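Long-range contact in xyloglucan-specific endo-beta-1,4-glucanase BoGH9A (Bacteroides ovatus, PDB 6DHT), which cleaves the beta-1,4-glucan backbone of xyloglucan at internal linkages, releasing xyloglucan oligosaccharides at the bacterial cell surface: residues P511-G516 / N552-L557. Sequence-based numbering, arbitrary orientation. Where two conformers were deposited one is given.
Sequences PGFLVG and NWNAAL
Asn554, on the helix at 552-557, presents its carboxamide to the backbone of the 511-516 loop and bonds it at two points. Its ND2 gives a nearly straight hydrogen bond of 2.7 Å to Gly512 O, with the acceptor almost in the amide plane. In return OD1 accepts Leu514 N at 2.9 Å, the donor tilted 18° from the carbonyl plane. The amide thus spans Phe513, whose CA lies 3.3 Å from OD1 and whose ring is turned off to His498. A water lies within hydrogen-bonding distance of both Asn554 OD1 and Leu514 O.

Apolar and van der Waals contacts lie around this polar centre. Leu557, its CG anti to the backbone N (chi1 -180°), brings CD2 to 4.1 Å from Leu514 CB and within 3.8 Å of Gly512 O, while Leu514 CD2 rests near Trp553 O. One turn back, the six-membered ring of the Trp553 indole meets Gly516 obliquely, CZ3 3.3 Å from Gly516 CA; a side chain at that glycine would strike the ring.

Farther out, Ala111 O of helix 105-117 takes a second bond from Asn554 ND2, which would favour this rotation of the amide. Thr486 and Tyr484 bond the loop backbone, and Trp437 meets the Trp553 ring edge-to-face. That ring also touches Glu548, the predicted proton donor. An alanine in place of Trp553 would probably open a gap beside Gly516 and deprive Trp437 and Glu548 of their aromatic neighbour.

With both amide ends engaged, in this conformer the amide's donor and acceptor match the loop's C=O and N-H; this buried pairing ties the loop to the start of helix 551-567, just after the predicted catalytic acid.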
loop_
_atom_site.group_PDB
_atom_site.type_symbol
_atom_site.label_atom_id
_atom_site.label_comp_id
_atom_site.label_asym_id
_atom_site.label_seq_id
_atom_site.Cartn_x
_atom_site.Cartn_y
_atom_site.Cartn_z
ATOM N N PRO A 511 13.070 -1.631 8.578
ATOM C CA PRO A 511 11.993 -2.627 8.617
ATOM C C PRO A 511 10.637 -2.089 8.134
ATOM O O PRO A 511 10.398 -0.892 8.098
ATOM C CB PRO A 511 11.890 -2.977 10.116
ATOM C CG PRO A 511 12.300 -1.719 10.799
ATOM C CD PRO A 511 13.421 -1.143 9.924
ATOM N N GLY A 512 9.774 -3.027 7.745
ATOM C CA GLY A 512 8.377 -2.743 7.445
ATOM C C GLY A 512 8.018 -2.566 5.985
ATOM O O GLY A 512 6.850 -2.287 5.697
ATOM N N PHE A 513 8.971 -2.718 5.063
ATOM C CA PHE A 513 8.714 -2.498 3.646
ATOM C C PHE A 513 8.380 -3.762 2.889
ATOM O O PHE A 513 9.120 -4.726 2.949
ATOM C CB PHE A 513 9.935 -1.858 2.982
ATOM C CG PHE A 513 10.190 -0.441 3.420
ATOM C CD1 PHE A 513 10.912 -0.167 4.557
ATOM C CD2 PHE A 513 9.709 0.621 2.681
ATOM C CE1 PHE A 513 11.121 1.184 4.962
ATOM C CE2 PHE A 513 9.925 1.960 3.062
ATOM C CZ PHE A 513 10.648 2.229 4.195
ATOM N N LEU A 514 7.277 -3.735 2.141
ATOM C CA LEU A 514 6.899 -4.790 1.220
ATOM C C LEU A 514 7.683 -4.622 -0.074
ATOM O O LEU A 514 7.564 -3.588 -0.750
ATOM C CB LEU A 514 5.405 -4.697 0.900
ATOM C CG LEU A 514 4.879 -5.753 -0.083
ATOM C CD1 LEU A 514 5.146 -7.167 0.362
ATOM C CD2 LEU A 514 3.381 -5.539 -0.241
ATOM N N VAL A 515 8.476 -5.613 -0.430
ATOM C CA VAL A 515 9.186 -5.507 -1.699
ATOM C C VAL A 515 8.262 -5.879 -2.862
ATOM O O VAL A 515 7.250 -6.546 -2.680
ATOM C CB VAL A 515 10.501 -6.364 -1.721
ATOM C CG1 VAL A 515 11.426 -5.914 -0.612
ATOM C CG2 VAL A 515 10.200 -7.846 -1.594
ATOM N N GLY A 516 8.601 -5.454 -4.074
ATOM C CA GLY A 516 7.708 -5.618 -5.211
ATOM C C GLY A 516 7.337 -7.059 -5.523
ATOM O O GLY A 516 6.194 -7.368 -5.847
ATOM N N ASN A 552 3.366 3.372 -2.246
ATOM C CA ASN A 552 2.087 2.822 -2.693
ATOM C C ASN A 552 1.996 1.349 -2.426
ATOM O O ASN A 552 0.913 0.820 -2.260
ATOM C CB ASN A 552 1.794 3.147 -4.156
ATOM C CG ASN A 552 2.916 2.749 -5.095
ATOM O OD1 ASN A 552 4.102 3.059 -4.869
ATOM N ND2 ASN A 552 2.550 2.064 -6.161
ATOM N N TRP A 553 3.140 0.673 -2.383
ATOM C CA TRP A 553 3.182 -0.743 -2.061
ATOM C C TRP A 553 2.998 -0.920 -0.556
ATOM O O TRP A 553 2.246 -1.791 -0.122
ATOM C CB TRP A 553 4.498 -1.366 -2.562
ATOM C CG TRP A 553 4.608 -1.317 -4.053
ATOM C CD1 TRP A 553 3.643 -0.957 -4.918
ATOM C CD2 TRP A 553 5.758 -1.645 -4.853
ATOM N NE1 TRP A 553 4.099 -1.034 -6.194
ATOM C CE2 TRP A 553 5.402 -1.440 -6.187
ATOM C CE3 TRP A 553 7.047 -2.084 -4.559
ATOM C CZ2 TRP A 553 6.278 -1.675 -7.249
ATOM C CZ3 TRP A 553 7.924 -2.314 -5.612
ATOM C CH2 TRP A 553 7.534 -2.103 -6.935
ATOM N N ASN A 554 3.619 -0.067 0.245
ATOM C CA ASN A 554 3.376 -0.108 1.677
ATOM C C ASN A 554 1.973 0.355 2.062
ATOM O O ASN A 554 1.445 -0.089 3.091
ATOM C CB ASN A 554 4.443 0.629 2.457
ATOM C CG ASN A 554 5.407 -0.326 3.075
ATOM O OD1 ASN A 554 6.063 -1.093 2.362
ATOM N ND2 ASN A 554 5.456 -0.366 4.389
ATOM N N ALA A 555 1.350 1.216 1.245
ATOM C CA ALA A 555 -0.017 1.640 1.533
ATOM C C ALA A 555 -0.929 0.434 1.461
ATOM O O ALA A 555 -1.818 0.267 2.288
ATOM C CB ALA A 555 -0.466 2.702 0.555
ATOM N N ALA A 556 -0.696 -0.419 0.464
ATOM C CA ALA A 556 -1.460 -1.659 0.318
ATOM C C ALA A 556 -1.260 -2.571 1.514
ATOM O O ALA A 556 -2.194 -3.178 2.029
ATOM C CB ALA A 556 -1.072 -2.376 -0.962
ATOM N N LEU A 557 -0.009 -2.709 1.936
ATOM C CA LEU A 557 0.280 -3.523 3.124
ATOM C C LEU A 557 -0.375 -2.974 4.376
ATOM O O LEU A 557 -0.960 -3.728 5.146
ATOM C CB LEU A 557 1.791 -3.602 3.316
ATOM C CG LEU A 557 2.290 -4.411 4.505
ATOM C CD1 LEU A 557 1.853 -5.881 4.392
ATOM C CD2 LEU A 557 3.795 -4.293 4.647
HETATM O O HOH W 1 7.344 -1.053 -0.251
#